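Local coordinates for protein eukaryotic Translation Initiation 4E (Schistosoma mansoni, PDB 3HXI) that binds the 7-methylguanosine cap of messenger RNA, probably to start cap-dependent translation, and is held here with a cap analogue and a 4E-BP peptide, at residues A[100-103]-A[104-107]; A[152-155]-A[156-160]; A[167-170]-A[171-174]. All blocks are in the same frame, centred on the assembly; numbering follows the deposited sequence. Where two conformers were deposited one is given.

Interaction 1: residues A[100-103]-A[104-107]; sequences WDEL and LMLL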
loop_
_atom_site.group_PDB
_atom_site.type_symbol
_atom_site.label_atom_id
_atom_site.label_comp_id
_atom_site.label_asym_id
_atom_site.label_seq_id
_atom_site.Cartn_x
_atom_site.Cartn_y
_atom_site.Cartn_z
ATOM N N TRP A 100 4.559 -1.982 -7.528
ATOM C CA TRP A 100 3.166 -1.595 -7.232
ATOM C C TRP A 100 2.195 -2.702 -7.570
ATOM O O TRP A 100 1.356 -3.053 -6.751
ATOM C CB TRP A 100 2.800 -0.329 -7.985
ATOM C CG TRP A 100 1.533 0.361 -7.554
ATOM C CD1 TRP A 100 0.513 0.737 -8.370
ATOM C CD2 TRP A 100 1.164 0.783 -6.223
ATOM N NE1 TRP A 100 -0.478 1.377 -7.636
ATOM C CE2 TRP A 100 -0.103 1.410 -6.320
ATOM C CE3 TRP A 100 1.772 0.688 -4.966
ATOM C CZ2 TRP A 100 -0.781 1.945 -5.195
ATOM C CZ3 TRP A 100 1.098 1.219 -3.838
ATOM C CH2 TRP A 100 -0.168 1.838 -3.972
ATOM N N ASP A 101 2.306 -3.270 -8.772
ATOM C CA ASP A 101 1.414 -4.374 -9.155
ATOM C C ASP A 101 1.535 -5.600 -8.237
ATOM O O ASP A 101 0.531 -6.171 -7.861
ATOM C CB ASP A 101 1.648 -4.811 -10.601
ATOM C CG ASP A 101 1.209 -3.765 -11.621
ATOM O OD1 ASP A 101 0.526 -2.774 -11.246
ATOM O OD2 ASP A 101 1.555 -3.950 -12.824
ATOM N N GLU A 102 2.757 -5.999 -7.881
ATOM C CA GLU A 102 2.946 -7.146 -6.984
ATOM C C GLU A 102 2.375 -6.842 -5.600
ATOM O O GLU A 102 1.760 -7.712 -4.945
ATOM C CB GLU A 102 4.434 -7.492 -6.840
ATOM C CG GLU A 102 5.075 -8.061 -8.114
ATOM C CD GLU A 102 4.348 -9.300 -8.635
ATOM O OE1 GLU A 102 4.024 -10.218 -7.844
ATOM O OE2 GLU A 102 4.143 -9.366 -9.854
ATOM N N LEU A 103 2.610 -5.617 -5.145
ATOM C CA LEU A 103 2.131 -5.213 -3.831
ATOM C C LEU A 103 0.604 -5.268 -3.779
ATOM O O LEU A 103 0.026 -5.860 -2.850
ATOM C CB LEU A 103 2.655 -3.832 -3.429
ATOM C CG LEU A 103 2.415 -3.440 -1.950
ATOM C CD1 LEU A 103 3.112 -4.425 -1.006
ATOM C CD2 LEU A 103 2.841 -2.006 -1.670
ATOM N N LEU A 104 -0.046 -4.680 -4.775
ATOM C CA LEU A 104 -1.499 -4.633 -4.802
ATOM C C LEU A 104 -2.115 -6.017 -4.987
ATOM O O LEU A 104 -3.127 -6.328 -4.382
ATOM C CB LEU A 104 -1.990 -3.646 -5.877
ATOM C CG LEU A 104 -1.552 -2.180 -5.743
ATOM C CD1 LEU A 104 -2.419 -1.343 -6.661
ATOM C CD2 LEU A 104 -1.573 -1.633 -4.284
ATOM N N MET A 105 -1.471 -6.865 -5.794
ATOM C CA MET A 105 -1.913 -8.247 -5.933
ATOM C C MET A 105 -1.886 -8.972 -4.576
ATOM O O MET A 105 -2.840 -9.654 -4.210
ATOM C CB MET A 105 -1.096 -8.994 -6.983
ATOM C CG MET A 105 -1.548 -8.699 -8.424
ATOM S SD MET A 105 -0.809 -9.868 -9.608
ATOM C CE MET A 105 0.930 -9.463 -9.479
ATOM N N LEU A 106 -0.802 -8.799 -3.830
ATOM C CA LEU A 106 -0.662 -9.413 -2.516
ATOM C C LEU A 106 -1.798 -8.937 -1.600
ATOM O O LEU A 106 -2.420 -9.744 -0.905
ATOM C CB LEU A 106 0.718 -9.092 -1.929
ATOM C CG LEU A 106 0.985 -9.401 -0.446
ATOM C CD1 LEU A 106 0.745 -10.872 -0.089
ATOM C CD2 LEU A 106 2.390 -8.945 -0.059
ATOM N N LEU A 107 -2.095 -7.641 -1.635
ATOM C CA LEU A 107 -3.148 -7.082 -0.776
ATOM C C LEU A 107 -4.559 -7.495 -1.197
ATOM O O LEU A 107 -5.304 -8.013 -0.376
ATOM C CB LEU A 107 -3.054 -5.562 -0.668
ATOM C CG LEU A 107 -2.226 -5.012 0.504
ATOM C CD1 LEU A 107 -0.766 -5.404 0.375
ATOM C CD2 LEU A 107 -2.369 -3.489 0.617
#
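Leu104 lays its branched end over one face of the Trp100 indole, one turn back along the same helix. Its CB passes the carbonyl oxygen of Trp100, and CG follows at 3.2 Å from that Trp100 O. From there the branches divide the ring between them: CD1 lies by the five-membered part, 3.5 Å from Trp100 NE1, while CD2 stands over the six-membered ring in a CH-pi contact, 3.7 Å from its centroid and 9° off the normal. Trp100 turns its ring into place with CG anti to N (chi1 -167°). The indole N-H itself is bonded to Tyr18. On another side of the helix, the bent tail of Met105 brings CE to 3.2 Å from Glu102 OE2, a methyl beside a carboxylate whose OE1 is bridged to a basic side chain of the bound peptide. Backbone bonds from Leu104, Met105, Leu106 and Leu107 back to residues 100-103 complete the turns. Leucine and tryptophan suit the inner side, where Trp100, Leu103, Leu104 and Leu107 pack on Ala124 of strand 121-127; Leu104 and Met105 meet helix 42-50, and Leu103 and Leu106 meet helix 145-159.

Interaction 2: residues A[152-155]-A[156-160]; sequences GRRI and KERLE
Lys156 touches the preceding turn through its aliphatic root: CG lies 3.3 Å from Gly152 O, the carbonyl that also accepts the Lys156 backbone N-H. Its ammonium group goes elsewhere, making weak hydrogen bonds to the carbonyls of Asp163 and Ile189. Glu157 comes next and reaches back with an extended chain to Arg154, its OE1 receiving the NE-H of that arginine at 3.2 Å in a salt bridge. The carboxylate and guanidinium planes are only 18° apart, and OE1 sits at the guanidinium edge, tilted slightly out of its plane. Arg158 runs beside Arg154 in the same direction, and its guanidinium is covered on one face by Arg154 CD, 3.4 Å above its centre. The two guanidinium planes differ by 7°, with Arg154 NH1 3.6 Å from Arg158 NH2. Acidic neighbours probably offset this closeness of like charges: Asp111 bridges Arg158 and gives its carbonyl to Arg154, Asp113 bridges Arg154, and Glu157 holds NE. Arg154 folds into this position through bends at chi2 and chi3. Leu159 changes the chemistry, setting CD2 4.0 Å from Ile155 CG2 on the buried side, where both side chains reach Ile88 of strand 84-89. Glu160 then leaves the helix with positive phi, its N bonded to Glu157 O. The arrangement is an amphipathic helix, with i to i+3 and i to i+4 side-chain pairs, that ends in a Schellman motif.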
loop_
_atom_site.group_PDB
_atom_site.type_symbol
_atom_site.label_atom_id
_atom_site.label_comp_id
_atom_site.label_asym_id
_atom_site.label_seq_id
_atom_site.Cartn_x
_atom_site.Cartn_y
_atom_site.Cartn_z
ATOM N N GLY A 152 5.758 -8.145 6.972
ATOM C CA GLY A 152 6.958 -7.548 6.400
ATOM C C GLY A 152 7.739 -8.568 5.596
ATOM O O GLY A 152 8.199 -8.268 4.491
ATOM N N ARG A 153 7.863 -9.784 6.143
ATOM C CA ARG A 153 8.584 -10.856 5.461
ATOM C C ARG A 153 7.929 -11.227 4.131
ATOM O O ARG A 153 8.625 -11.359 3.112
ATOM C CB ARG A 153 8.755 -12.074 6.381
ATOM C CG ARG A 153 9.837 -11.854 7.443
ATOM C CD ARG A 153 10.138 -13.087 8.282
ATOM N NE ARG A 153 9.344 -13.122 9.510
ATOM C CZ ARG A 153 8.262 -13.873 9.698
ATOM N NH1 ARG A 153 7.625 -13.813 10.850
ATOM N NH2 ARG A 153 7.817 -14.689 8.744
ATOM N N ARG A 154 6.608 -11.351 4.131
ATOM C CA ARG A 154 5.840 -11.665 2.913
ATOM C C ARG A 154 5.938 -10.566 1.848
ATOM O O ARG A 154 6.018 -10.870 0.656
ATOM C CB ARG A 154 4.373 -11.972 3.283
ATOM C CG ARG A 154 3.395 -12.233 2.117
ATOM C CD ARG A 154 3.769 -13.425 1.228
ATOM N NE ARG A 154 4.174 -14.617 1.976
ATOM C CZ ARG A 154 3.347 -15.580 2.392
ATOM N NH1 ARG A 154 2.048 -15.516 2.136
ATOM N NH2 ARG A 154 3.829 -16.629 3.063
ATOM N N ILE A 155 5.912 -9.298 2.275
ATOM C CA ILE A 155 6.088 -8.159 1.352
ATOM C C ILE A 155 7.440 -8.280 0.637
ATOM O O ILE A 155 7.525 -8.105 -0.595
ATOM C CB ILE A 155 6.003 -6.805 2.095
ATOM C CG1 ILE A 155 4.578 -6.523 2.577
ATOM C CG2 ILE A 155 6.443 -5.619 1.199
ATOM C CD1 ILE A 155 4.459 -5.249 3.466
ATOM N N LYS A 156 8.499 -8.563 1.402
ATOM C CA LYS A 156 9.847 -8.639 0.827
ATOM C C LYS A 156 9.928 -9.760 -0.186
ATOM O O LYS A 156 10.545 -9.611 -1.248
ATOM C CB LYS A 156 10.930 -8.843 1.896
ATOM C CG LYS A 156 11.034 -7.721 2.894
ATOM C CD LYS A 156 12.410 -7.673 3.553
ATOM C CE LYS A 156 13.439 -6.969 2.671
ATOM N NZ LYS A 156 14.806 -7.241 3.181
ATOM N N GLU A 157 9.292 -10.882 0.138
ATOM C CA GLU A 157 9.272 -12.036 -0.765
ATOM C C GLU A 157 8.584 -11.669 -2.060
ATOM O O GLU A 157 9.153 -11.829 -3.131
ATOM C CB GLU A 157 8.584 -13.225 -0.113
ATOM C CG GLU A 157 9.415 -13.869 0.986
ATOM C CD GLU A 157 8.618 -14.826 1.865
ATOM O OE1 GLU A 157 7.381 -14.927 1.691
ATOM O OE2 GLU A 157 9.235 -15.475 2.743
ATOM N N ARG A 158 7.377 -11.121 -1.956
ATOM C CA ARG A 158 6.568 -10.881 -3.139
ATOM C C ARG A 158 7.146 -9.769 -4.005
ATOM O O ARG A 158 7.056 -9.825 -5.234
ATOM C CB ARG A 158 5.105 -10.586 -2.772
ATOM C CG ARG A 158 4.343 -11.776 -2.212
ATOM C CD ARG A 158 4.032 -12.855 -3.258
ATOM N NE ARG A 158 3.233 -13.911 -2.630
ATOM C CZ ARG A 158 3.719 -14.921 -1.894
ATOM N NH1 ARG A 158 5.027 -15.068 -1.684
ATOM N NH2 ARG A 158 2.881 -15.795 -1.356
ATOM N N LEU A 159 7.760 -8.776 -3.362
ATOM C CA LEU A 159 8.362 -7.656 -4.086
ATOM C C LEU A 159 9.820 -7.896 -4.468
ATOM O O LEU A 159 10.420 -7.074 -5.158
ATOM C CB LEU A 159 8.171 -6.355 -3.327
ATOM C CG LEU A 159 6.819 -5.654 -3.499
ATOM C CD1 LEU A 159 5.604 -6.558 -3.166
ATOM C CD2 LEU A 159 6.795 -4.407 -2.639
ATOM N N GLU A 160 10.358 -9.048 -4.042
ATOM C CA GLU A 160 11.733 -9.457 -4.345
ATOM C C GLU A 160 12.710 -8.364 -3.890
ATOM O O GLU A 160 13.618 -7.956 -4.624
ATOM C CB GLU A 160 11.901 -9.801 -5.840
ATOM C CG GLU A 160 10.853 -10.805 -6.361
ATOM C CD GLU A 160 11.111 -11.291 -7.785
ATOM O OE1 GLU A 160 12.023 -10.778 -8.461
ATOM O OE2 GLU A 160 10.391 -12.210 -8.233
#

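Interaction 3: residues A[167-170]-A[171-174]; sequences FQPV and SDQR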
loop_
_atom_site.group_PDB
_atom_site.type_symbol
_atom_site.label_atom_id
_atom_site.label_comp_id
_atom_site.label_asym_id
_atom_site.label_seq_id
_atom_site.Cartn_x
_atom_site.Cartn_y
_atom_site.Cartn_z
ATOM N N PHE A 167 9.633 -0.572 9.760
ATOM C CA PHE A 167 8.278 -0.387 10.303
ATOM C C PHE A 167 8.213 0.838 11.223
ATOM O O PHE A 167 8.857 0.875 12.279
ATOM C CB PHE A 167 7.762 -1.630 11.047
ATOM C CG PHE A 167 6.325 -1.504 11.471
ATOM C CD1 PHE A 167 5.304 -1.717 10.546
ATOM C CD2 PHE A 167 5.993 -1.127 12.754
ATOM C CE1 PHE A 167 3.959 -1.559 10.900
ATOM C CE2 PHE A 167 4.651 -0.985 13.122
ATOM C CZ PHE A 167 3.636 -1.191 12.177
ATOM N N GLN A 168 7.417 1.817 10.807
ATOM C CA GLN A 168 7.364 3.137 11.439
ATOM C C GLN A 168 5.958 3.390 11.929
ATOM O O GLN A 168 5.032 3.528 11.126
ATOM C CB GLN A 168 7.773 4.234 10.445
ATOM C CG GLN A 168 9.093 3.959 9.803
ATOM C CD GLN A 168 9.435 4.933 8.700
ATOM O OE1 GLN A 168 8.555 5.597 8.125
ATOM N NE2 GLN A 168 10.732 5.036 8.404
ATOM N N PRO A 169 5.789 3.447 13.263
ATOM C CA PRO A 169 4.509 3.780 13.835
ATOM C C PRO A 169 4.091 5.165 13.383
ATOM O O PRO A 169 4.952 6.007 13.067
ATOM C CB PRO A 169 4.786 3.774 15.349
ATOM C CG PRO A 169 5.971 2.886 15.509
ATOM C CD PRO A 169 6.809 3.225 14.300
ATOM N N VAL A 170 2.781 5.384 13.332
ATOM C CA VAL A 170 2.204 6.689 12.981
ATOM C C VAL A 170 2.822 7.845 13.789
ATOM O O VAL A 170 3.134 8.896 13.249
ATOM C CB VAL A 170 0.648 6.672 13.096
ATOM C CG1 VAL A 170 0.083 8.067 12.918
ATOM C CG2 VAL A 170 0.057 5.746 12.034
ATOM N N SER A 171 3.035 7.642 15.083
ATOM C CA SER A 171 3.646 8.697 15.908
ATOM C C SER A 171 4.980 9.190 15.307
ATOM O O SER A 171 5.221 10.409 15.192
ATOM C CB SER A 171 3.805 8.218 17.357
ATOM O OG SER A 171 4.558 7.017 17.433
ATOM N N ASP A 172 5.813 8.246 14.870
ATOM C CA ASP A 172 7.083 8.574 14.219
ATOM C C ASP A 172 6.896 9.238 12.857
ATOM O O ASP A 172 7.688 10.104 12.480
ATOM C CB ASP A 172 7.968 7.327 14.079
ATOM C CG ASP A 172 8.384 6.739 15.425
ATOM O OD1 ASP A 172 8.302 7.437 16.459
ATOM O OD2 ASP A 172 8.771 5.561 15.458
ATOM N N GLN A 173 5.869 8.816 12.113
ATOM C CA GLN A 173 5.536 9.434 10.825
ATOM C C GLN A 173 5.117 10.895 11.020
ATOM O O GLN A 173 5.569 11.776 10.296
ATOM C CB GLN A 173 4.416 8.665 10.115
ATOM C CG GLN A 173 4.783 7.252 9.658
ATOM C CD GLN A 173 3.608 6.528 9.015
ATOM O OE1 GLN A 173 2.955 7.057 8.135
ATOM N NE2 GLN A 173 3.328 5.327 9.474
ATOM N N ARG A 174 4.262 11.141 12.006
ATOM C CA ARG A 174 3.794 12.492 12.319
ATOM C C ARG A 174 4.943 13.452 12.586
ATOM O O ARG A 174 4.930 14.605 12.127
ATOM C CB ARG A 174 2.877 12.475 13.542
ATOM C CG ARG A 174 1.579 11.706 13.346
ATOM C CD ARG A 174 0.661 11.896 14.552
ATOM N NE ARG A 174 -0.742 11.702 14.206
ATOM C CZ ARG A 174 -1.454 12.553 13.470
ATOM N NH1 ARG A 174 -0.896 13.658 12.994
ATOM N NH2 ARG A 174 -2.727 12.301 13.210
#
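Val170 O receives the backbone N-H of Arg174 at 2.8 Å, the shortest hydrogen bond between the two segments. The Arg174 side chain leans over the same oxygen, with CG 3.2 Å from Val170 O, and its NE passes Val170 CG1 at 3.9 Å. Beyond that point the arginine forms a salt bridge with Glu76; the Arg174 side chain lies about 5 Å from the bound cap analogue. One residue earlier, Pro169 O accepts the backbone N-H of Gln173; Pro169 sits at the N-cap position, where the chain turns out of strand 166-169 into helix 170-175. Proline is tolerated here because the helix needs no N-H from its N-cap residue, and its restricted phi is compatible with leaving a strand. Its ring lies alongside the Asp172 side chain, Pro169 CD meeting Asp172 OD2 at 3.3 Å. Asp172 also suits the first turn, since a negative group there would be expected to interact favourably with the helix dipole. Gln173 bridges strand and helix with its side chain. With CG anti to the carbonyl carbon (chi1 -67°) and the chain extended beyond it, NE2 reaches back to Gln168 O at 3.0 Å, the acceptor lying in the amide plane. Its OE1 takes the indole N-H of Trp75, so both ends of the amide are engaged and its rotation is fixed. The Gln168 amide, in turn, is held by Arg85 and by the carbonyl of Thr184. The chemistry is consistent with a strand-to-helix junction held by polar side chains as well as by the backbone; a glutamine suits it because one amide offers both a donor and an acceptor, beside the cap-binding site.

In the fold
Interaction 1 is wholly buried and largely apolar, whereas interactions 2 and 3 each have a buried side and an exposed one. Interactions 1 and 2 lie on neighbouring helices, 96-108 and 145-159, and touch directly: Leu106 CD1 is 3.7 Å from Arg154 CG, and Leu159 packs against Glu102 and Leu103. Their chemistry diverges away from this seam, toward the bound peptide in interaction 1 and toward clustered arginines and acids in interaction 2. Interaction 3 lies across the chain's centre from interaction 1, their centres about 22 Å apart, and follows helix 145-159 through strand 166-169. There amide and backbone bonds dominate, at a junction close to the cap analogue.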